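Side-chain contacts in DR2417 (Deinococcus radiodurans, PDB 4XWW), which degrades and matures RNA as a metal-dependent 5'-3' exonuclease of the metallo-beta-lactamase superfamily, and possibly also cuts internally: residues V36-D41 with Q74-G79; P104-P109 with D136-G141. All coordinates share one frame; numbering follows the deposited sequence.

Interaction 1 (V36-D41 with Q74-G79); sequences VFRYGD and QDKIKG
Lys76 lays its aliphatic chain across Asp41 and ends beside the guanidinium of Arg38; every close approach between the two segments involves this lysine. The packing starts low on the chain, where Lys76 CB lies 3.2 Å from the carbonyl oxygen Asp41 O, and ends at Lys76 CE, which is 3.5 Å from Asp41 OD1 and 3.7 Å from Arg38 NH2. Lys76 CD sits over one face of the guanidinium. The lysine runs extended as far as CE and then bends at its last torsion (chi4 71°), leaving NZ without direct contact with either charged neighbour; NZ makes a weak hydrogen bond to His73 instead.

The polar bonds hold Arg38 in place from within its own segment. Its NE donates to Gly40 O at 2.9 Å, almost straight on to the carbonyl and in the guanidinium plane, while NH2 reaches Asp41 OD1 at 3.5 Å in a salt bridge whose hydrogen bond is weak. Asp41 probably also offsets the like charges of Arg38 and Lys76. A water donates to Asp41 O and is held weakly by Lys78 NZ.

On the surface of the metallo-beta-lactamase domain, strand 42-46 runs between strands 34-39 and 77-82, with Ile43 bonded through its backbone to Lys76 and Lys78. Arg38 also touches Tyr69 of helix 68-72 and Glu20 of strand 19-23.

Interaction 2 (P104-P109 with D136-G141); sequences PVYGLP and DEVRFG
Two beta-sheets of the metallo-beta-lactamase domain face each other here, strand 104-107 belonging to one and the edge strand 137-140 to the other. Tyr106 reaches across from the first and meets Val138 and Phe140 of the second, with the nearest CA atoms, those of Tyr106 and Val138, 8.4 Å apart: a side-chain contact between layers, not strand pairing.

Val138 comes at the tyrosine from the opposite direction and sets CG1 over one face of the ring. This is a CH-pi contact, CG1 lying 3.4 Å from the centroid of the Tyr106 ring, 17° off the normal, and 3.3 Å from Tyr106 CZ. The first torsion of Val138 (chi1 162°) puts CG1 anti to its backbone N, and CG2 reaches the same ring at CD1 and CE1.

Phe140 and Tyr106 pass alongside one another, pointing in opposite directions. The two ring planes are nearly perpendicular, at 88°, but meet obliquely; Phe140 CE1 comes within 3.6 Å of Tyr106 CD2, while the centroids of the Tyr106 and Phe140 rings are 5.4 Å apart.

The hydroxyl at the end of the tyrosine has polar company. Tyr106 OH is hydrogen-bonded to Arg130 NH1 of strand 128-131 and shares a water with strand 137-140: this water lies 2.9 Å from Tyr106 OH and donates to Arg139 O at 2.7 Å. Phe140 extends the apolar side of the contact to Lys78 and Ile81 of strand 77-82 and to Ala146 of strand 144-150.

Such packing of apolar and aromatic side chains between facing sheets is characteristic of the alpha-beta/beta-alpha sandwich of metallo-beta-lactamases.

From the N terminus, the chain passes through strand 34-39, turns into strand 42-46, and meets itself again at 74-79, where interaction 1 closes a loop that includes helix 68-72. Strand 77-82 then carries it onward, and interaction 2 opens at 104-109 and closes at 136-141 after helix 109-122 and strand 128-131. The two loops therefore follow in series, neither nested nor crossed. They still meet in space: strands 77-82 and 104-107 are sheet neighbours, Lys78 O packs on Pro104 CD, and Gly79 CA packs on Phe140 CD1. Interaction 1 ties the end of strand 34-39 and the turn after it to the 3-10 segment leading into strand 77-82, whereas interaction 2 joins the sheet of these strands to the second.

Interaction 1 (V36-D41 with Q74-G79)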
ATOM      1  N   VAL A  36      -6.622  29.929   5.608  1.00 24.55           N
ATOM      2  CA  VAL A  36      -7.331  31.164   5.880  1.00 25.51           C
ATOM      3  C   VAL A  36      -6.390  32.122   6.589  1.00 24.62           C
ATOM      4  O   VAL A  36      -5.680  31.735   7.516  1.00 26.30           O
ATOM      5  CB  VAL A  36      -8.592  30.894   6.740  1.00 32.32           C
ATOM      6  CG1 VAL A  36      -9.210  32.175   7.225  1.00 32.46           C
ATOM      7  CG2 VAL A  36      -9.595  30.071   5.940  1.00 37.64           C
ATOM      8  N   PHE A  37      -6.372  33.368   6.117  1.00 24.59           N
ATOM      9  CA  PHE A  37      -5.714  34.472   6.810  1.00 30.28           C
ATOM     10  C   PHE A  37      -6.757  35.458   7.293  1.00 27.93           C
ATOM     11  O   PHE A  37      -7.598  35.903   6.515  1.00 27.92           O
ATOM     12  CB  PHE A  37      -4.706  35.174   5.897  1.00 25.10           C
ATOM     13  CG  PHE A  37      -3.546  34.302   5.510  1.00 25.00           C
ATOM     14  CD1 PHE A  37      -2.430  34.215   6.325  1.00 21.99           C
ATOM     15  CD2 PHE A  37      -3.580  33.552   4.341  1.00 23.28           C
ATOM     16  CE1 PHE A  37      -1.358  33.389   5.979  1.00 24.75           C
ATOM     17  CE2 PHE A  37      -2.511  32.738   3.990  1.00 26.23           C
ATOM     18  CZ  PHE A  37      -1.401  32.664   4.809  1.00 27.05           C
ATOM     19  N   ARG A  38      -6.723  35.791   8.581  1.00 25.24           N
ATOM     20  CA  ARG A  38      -7.685  36.731   9.118  1.00 26.52           C
ATOM     21  C   ARG A  38      -7.000  37.850   9.887  1.00 32.62           C
ATOM     22  O   ARG A  38      -6.183  37.604  10.776  1.00 29.35           O
ATOM     23  CB  ARG A  38      -8.708  36.044  10.028  1.00 26.60           C
ATOM     24  CG  ARG A  38      -9.756  37.033  10.560  1.00 32.81           C
ATOM     25  CD  ARG A  38     -10.842  36.377  11.400  1.00 30.24           C
ATOM     26  NE  ARG A  38     -11.700  37.415  11.977  1.00 33.05           N
ATOM     27  CZ  ARG A  38     -12.639  37.206  12.894  1.00 40.03           C
ATOM     28  NH1 ARG A  38     -12.861  35.987  13.362  1.00 41.83           N
ATOM     29  NH2 ARG A  38     -13.355  38.231  13.347  1.00 46.13           N
ATOM     30  N   TYR A  39      -7.336  39.072   9.499  1.00 26.85           N
ATOM     31  CA  TYR A  39      -6.953  40.270  10.246  1.00 31.34           C
ATOM     32  C   TYR A  39      -8.173  41.170  10.466  1.00 32.01           C
ATOM     33  O   TYR A  39      -8.748  41.705   9.514  1.00 31.12           O
ATOM     34  CB  TYR A  39      -5.852  41.047   9.518  1.00 30.09           C
ATOM     35  CG  TYR A  39      -5.292  42.152  10.381  1.00 39.04           C
ATOM     36  CD1 TYR A  39      -5.909  43.393  10.426  1.00 40.81           C
ATOM     37  CD2 TYR A  39      -4.182  41.942  11.189  1.00 31.35           C
ATOM     38  CE1 TYR A  39      -5.433  44.397  11.229  1.00 41.76           C
ATOM     39  CE2 TYR A  39      -3.691  42.959  12.008  1.00 40.12           C
ATOM     40  CZ  TYR A  39      -4.328  44.186  12.013  1.00 44.68           C
ATOM     41  OH  TYR A  39      -3.872  45.221  12.804  1.00 47.85           O
ATOM     42  N   GLY A  40      -8.562  41.341  11.723  1.00 32.77           N
ATOM     43  CA  GLY A  40      -9.762  42.092  12.045  1.00 37.13           C
ATOM     44  C   GLY A  40     -10.956  41.404  11.420  1.00 37.19           C
ATOM     45  O   GLY A  40     -11.148  40.204  11.617  1.00 36.39           O
ATOM     46  N   ASP A  41     -11.739  42.145  10.641  1.00 33.97           N
ATOM     47  CA  ASP A  41     -12.912  41.556  10.003  1.00 42.96           C
ATOM     48  C   ASP A  41     -12.694  41.281   8.514  1.00 39.12           C
ATOM     49  O   ASP A  41     -13.637  41.279   7.723  1.00 36.94           O
ATOM     50  CB  ASP A  41     -14.132  42.448  10.204  1.00 47.89           C
ATOM     51  CG  ASP A  41     -14.676  42.375  11.624  1.00 53.17           C
ATOM     52  OD1 ASP A  41     -14.328  41.417  12.352  1.00 43.90           O
ATOM     53  OD2 ASP A  41     -15.460  43.270  12.007  1.00 53.61           O
ATOM     54  N   GLN A  74     -18.584  34.330   6.298  1.00 34.48           N
ATOM     55  CA  GLN A  74     -18.556  34.483   4.846  1.00 44.38           C
ATOM     56  C   GLN A  74     -18.528  35.939   4.400  1.00 38.53           C
ATOM     57  O   GLN A  74     -17.892  36.263   3.404  1.00 34.87           O
ATOM     58  CB  GLN A  74     -19.740  33.753   4.202  1.00 33.09           C
ATOM     59  CG  GLN A  74     -21.099  34.056   4.774  1.00 34.91           C
ATOM     60  CD  GLN A  74     -22.175  33.204   4.121  1.00 50.54           C
ATOM     61  OE1 GLN A  74     -22.745  33.584   3.098  1.00 52.36           O
ATOM     62  NE2 GLN A  74     -22.444  32.032   4.699  1.00 47.72           N
ATOM     63  N   ASP A  75     -19.204  36.813   5.145  1.00 33.89           N
ATOM     64  CA  ASP A  75     -19.236  38.237   4.827  1.00 40.87           C
ATOM     65  C   ASP A  75     -17.878  38.914   4.939  1.00 38.89           C
ATOM     66  O   ASP A  75     -17.692  40.015   4.431  1.00 41.06           O
ATOM     67  CB  ASP A  75     -20.227  38.963   5.740  1.00 44.12           C
ATOM     68  CG  ASP A  75     -21.659  38.668   5.385  1.00 59.25           C
ATOM     69  OD1 ASP A  75     -21.907  38.223   4.243  1.00 65.66           O
ATOM     70  OD2 ASP A  75     -22.539  38.888   6.242  1.00 71.31           O
ATOM     71  N   LYS A  76     -16.941  38.268   5.623  1.00 35.83           N
ATOM     72  CA  LYS A  76     -15.627  38.861   5.842  1.00 37.96           C
ATOM     73  C   LYS A  76     -14.636  38.492   4.735  1.00 38.92           C
ATOM     74  O   LYS A  76     -13.579  39.109   4.612  1.00 36.13           O
ATOM     75  CB  LYS A  76     -15.066  38.426   7.201  1.00 36.85           C
ATOM     76  CG  LYS A  76     -15.882  38.896   8.402  1.00 41.90           C
ATOM     77  CD  LYS A  76     -15.244  38.428   9.699  1.00 36.87           C
ATOM     78  CE  LYS A  76     -16.115  38.809  10.892  1.00 41.73           C
ATOM     79  NZ  LYS A  76     -17.361  38.004  10.941  1.00 44.40           N
ATOM     80  N   ILE A  77     -14.991  37.495   3.930  1.00 29.59           N
ATOM     81  CA  ILE A  77     -14.078  36.978   2.911  1.00 28.79           C
ATOM     82  C   ILE A  77     -13.877  38.004   1.794  1.00 28.77           C
ATOM     83  O   ILE A  77     -14.832  38.392   1.111  1.00 30.66           O
ATOM     84  CB  ILE A  77     -14.590  35.654   2.302  1.00 28.04           C
ATOM     85  CG1 ILE A  77     -14.717  34.565   3.372  1.00 28.05           C
ATOM     86  CG2 ILE A  77     -13.636  35.172   1.176  1.00 26.75           C
ATOM     87  CD1 ILE A  77     -15.544  33.391   2.927  1.00 34.97           C
ATOM     88  N   LYS A  78     -12.640  38.465   1.640  1.00 28.98           N
ATOM     89  CA  LYS A  78     -12.346  39.522   0.681  1.00 31.43           C
ATOM     90  C   LYS A  78     -11.938  38.946  -0.661  1.00 32.23           C
ATOM     91  O   LYS A  78     -12.039  39.612  -1.691  1.00 33.13           O
ATOM     92  CB  LYS A  78     -11.248  40.443   1.209  1.00 32.21           C
ATOM     93  CG  LYS A  78     -11.676  41.255   2.404  1.00 37.92           C
ATOM     94  CD  LYS A  78     -12.894  42.104   2.057  1.00 36.13           C
ATOM     95  CE  LYS A  78     -13.629  42.513   3.311  1.00 45.89           C
ATOM     96  NZ  LYS A  78     -14.890  43.261   3.002  1.00 50.27           N
ATOM     97  N   GLY A  79     -11.475  37.702  -0.651  1.00 25.64           N
ATOM     98  CA  GLY A  79     -11.035  37.088  -1.887  1.00 29.79           C
ATOM     99  C   GLY A  79     -10.194  35.846  -1.719  1.00 29.89           C
ATOM    100  O   GLY A  79      -9.939  35.385  -0.605  1.00 26.81           O
TER
HETATM  101  O   HOH W   1     -15.517  42.918   6.356  1.00 60.43           O

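Interaction 2 (P104-P109 with D136-G141)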
ATOM      1  N   PRO A 104     -13.627  37.950  -5.403  1.00 27.11           N
ATOM      2  CA  PRO A 104     -12.560  37.858  -6.403  1.00 26.89           C
ATOM      3  C   PRO A 104     -11.608  36.674  -6.161  1.00 32.45           C
ATOM      4  O   PRO A 104     -11.202  36.394  -5.023  1.00 25.38           O
ATOM      5  CB  PRO A 104     -11.835  39.214  -6.264  1.00 27.38           C
ATOM      6  CG  PRO A 104     -12.895  40.149  -5.714  1.00 31.51           C
ATOM      7  CD  PRO A 104     -13.659  39.277  -4.753  1.00 36.59           C
ATOM      8  N   VAL A 105     -11.298  35.964  -7.248  1.00 25.03           N
ATOM      9  CA  VAL A 105     -10.438  34.786  -7.215  1.00 25.79           C
ATOM     10  C   VAL A 105      -9.248  34.989  -8.151  1.00 27.53           C
ATOM     11  O   VAL A 105      -9.419  35.074  -9.365  1.00 27.16           O
ATOM     12  CB  VAL A 105     -11.220  33.526  -7.629  1.00 24.87           C
ATOM     13  CG1 VAL A 105     -10.348  32.285  -7.573  1.00 24.49           C
ATOM     14  CG2 VAL A 105     -12.470  33.356  -6.755  1.00 25.48           C
ATOM     15  N   TYR A 106      -8.052  35.069  -7.579  1.00 21.83           N
ATOM     16  CA  TYR A 106      -6.844  35.392  -8.337  1.00 21.65           C
ATOM     17  C   TYR A 106      -5.970  34.184  -8.643  1.00 24.15           C
ATOM     18  O   TYR A 106      -5.728  33.348  -7.771  1.00 22.95           O
ATOM     19  CB  TYR A 106      -6.006  36.416  -7.575  1.00 23.72           C
ATOM     20  CG  TYR A 106      -6.712  37.747  -7.439  1.00 27.47           C
ATOM     21  CD1 TYR A 106      -6.578  38.731  -8.416  1.00 25.78           C
ATOM     22  CD2 TYR A 106      -7.533  38.007  -6.352  1.00 28.13           C
ATOM     23  CE1 TYR A 106      -7.239  39.950  -8.296  1.00 24.44           C
ATOM     24  CE2 TYR A 106      -8.200  39.221  -6.232  1.00 28.74           C
ATOM     25  CZ  TYR A 106      -8.053  40.186  -7.209  1.00 29.36           C
ATOM     26  OH  TYR A 106      -8.711  41.399  -7.082  1.00 30.92           O
ATOM     27  N   GLY A 107      -5.483  34.090  -9.876  1.00 22.05           N
ATOM     28  CA  GLY A 107      -4.541  33.026 -10.186  1.00 21.10           C
ATOM     29  C   GLY A 107      -3.886  33.189 -11.544  1.00 21.10           C
ATOM     30  O   GLY A 107      -4.308  34.018 -12.337  1.00 24.59           O
ATOM     31  N   LEU A 108      -2.873  32.370 -11.828  1.00 21.09           N
ATOM     32  CA  LEU A 108      -2.191  32.458 -13.128  1.00 22.46           C
ATOM     33  C   LEU A 108      -2.989  31.737 -14.237  1.00 25.66           C
ATOM     34  O   LEU A 108      -3.918  30.991 -13.935  1.00 22.18           O
ATOM     35  CB  LEU A 108      -0.766  31.917 -12.994  1.00 21.13           C
ATOM     36  CG  LEU A 108       0.146  33.006 -12.422  1.00 28.70           C
ATOM     37  CD1 LEU A 108       0.309  32.852 -10.928  1.00 26.51           C
ATOM     38  CD2 LEU A 108       1.500  33.051 -13.130  1.00 40.27           C
ATOM     39  N   PRO A 109      -2.662  31.989 -15.520  1.00 24.20           N
ATOM     40  CA  PRO A 109      -3.578  31.544 -16.584  1.00 25.58           C
ATOM     41  C   PRO A 109      -3.898  30.036 -16.635  1.00 22.35           C
ATOM     42  O   PRO A 109      -5.069  29.716 -16.835  1.00 23.14           O
ATOM     43  CB  PRO A 109      -2.850  31.970 -17.861  1.00 29.76           C
ATOM     44  CG  PRO A 109      -2.028  33.113 -17.451  1.00 26.62           C
ATOM     45  CD  PRO A 109      -1.560  32.801 -16.069  1.00 24.10           C
ATOM     46  N   ASP A 136       2.781  40.601 -10.042  1.00 29.73           N
ATOM     47  CA  ASP A 136       1.560  41.333  -9.757  1.00 25.68           C
ATOM     48  C   ASP A 136       1.341  41.414  -8.259  1.00 28.23           C
ATOM     49  O   ASP A 136       1.621  40.473  -7.530  1.00 31.68           O
ATOM     50  CB  ASP A 136       0.351  40.678 -10.421  1.00 25.79           C
ATOM     51  CG  ASP A 136       0.234  41.027 -11.895  1.00 36.99           C
ATOM     52  OD1 ASP A 136       0.932  41.958 -12.341  1.00 46.04           O
ATOM     53  OD2 ASP A 136      -0.562  40.380 -12.600  1.00 32.09           O
ATOM     54  N   GLU A 137       0.837  42.562  -7.825  1.00 25.83           N
ATOM     55  CA  GLU A 137       0.474  42.784  -6.435  1.00 27.56           C
ATOM     56  C   GLU A 137      -1.003  43.095  -6.376  1.00 30.04           C
ATOM     57  O   GLU A 137      -1.469  44.056  -7.002  1.00 27.46           O
ATOM     58  CB  GLU A 137       1.270  43.937  -5.821  1.00 28.67           C
ATOM     59  CG  GLU A 137       2.707  43.608  -5.466  1.00 33.74           C
ATOM     60  CD  GLU A 137       3.398  44.742  -4.718  1.00 54.96           C
ATOM     61  OE1 GLU A 137       4.407  45.268  -5.233  1.00 65.20           O
ATOM     62  OE2 GLU A 137       2.935  45.105  -3.614  1.00 55.51           O
ATOM     63  N   VAL A 138      -1.747  42.321  -5.598  1.00 21.86           N
ATOM     64  CA  VAL A 138      -3.191  42.472  -5.578  1.00 28.61           C
ATOM     65  C   VAL A 138      -3.672  42.837  -4.177  1.00 28.12           C
ATOM     66  O   VAL A 138      -3.089  42.392  -3.205  1.00 32.28           O
ATOM     67  CB  VAL A 138      -3.849  41.181  -6.091  1.00 35.64           C
ATOM     68  CG1 VAL A 138      -5.293  41.106  -5.683  1.00 49.85           C
ATOM     69  CG2 VAL A 138      -3.704  41.111  -7.600  1.00 31.00           C
ATOM     70  N   ARG A 139      -4.706  43.667  -4.066  1.00 23.94           N
ATOM     71  CA  ARG A 139      -5.180  44.091  -2.749  1.00 24.52           C
ATOM     72  C   ARG A 139      -6.476  43.388  -2.301  1.00 31.00           C
ATOM     73  O   ARG A 139      -7.418  43.225  -3.086  1.00 31.07           O
ATOM     74  CB  ARG A 139      -5.385  45.615  -2.725  1.00 31.06           C
ATOM     75  CG  ARG A 139      -5.863  46.130  -1.387  1.00 32.83           C
ATOM     76  CD  ARG A 139      -5.884  47.659  -1.329  1.00 39.64           C
ATOM     77  NE  ARG A 139      -4.572  48.232  -1.042  1.00 49.74           N
ATOM     78  CZ  ARG A 139      -3.965  48.159   0.139  1.00 60.62           C
ATOM     79  NH1 ARG A 139      -4.538  47.519   1.149  1.00 64.00           N
ATOM     80  NH2 ARG A 139      -2.774  48.718   0.308  1.00 62.68           N
ATOM     81  N   PHE A 140      -6.518  42.982  -1.033  1.00 26.31           N
ATOM     82  CA  PHE A 140      -7.729  42.432  -0.420  1.00 28.75           C
ATOM     83  C   PHE A 140      -8.113  43.296   0.777  1.00 31.15           C
ATOM     84  O   PHE A 140      -7.426  43.279   1.798  1.00 35.97           O
ATOM     85  CB  PHE A 140      -7.543  40.972   0.051  1.00 28.91           C
ATOM     86  CG  PHE A 140      -7.043  40.029  -1.003  1.00 25.43           C
ATOM     87  CD1 PHE A 140      -7.930  39.313  -1.799  1.00 23.71           C
ATOM     88  CD2 PHE A 140      -5.685  39.820  -1.174  1.00 25.67           C
ATOM     89  CE1 PHE A 140      -7.465  38.438  -2.782  1.00 25.06           C
ATOM     90  CE2 PHE A 140      -5.215  38.939  -2.138  1.00 27.13           C
ATOM     91  CZ  PHE A 140      -6.107  38.245  -2.942  1.00 23.95           C
ATOM     92  N   GLY A 141      -9.215  44.024   0.664  1.00 37.88           N
ATOM     93  CA  GLY A 141      -9.641  44.943   1.710  1.00 41.41           C
ATOM     94  C   GLY A 141      -8.555  45.926   2.112  1.00 38.34           C
ATOM     95  O   GLY A 141      -7.697  46.272   1.302  1.00 43.60           O
TER
HETATM   96  O   HOH W   2      -9.455  42.039  -4.373  1.00 29.07           O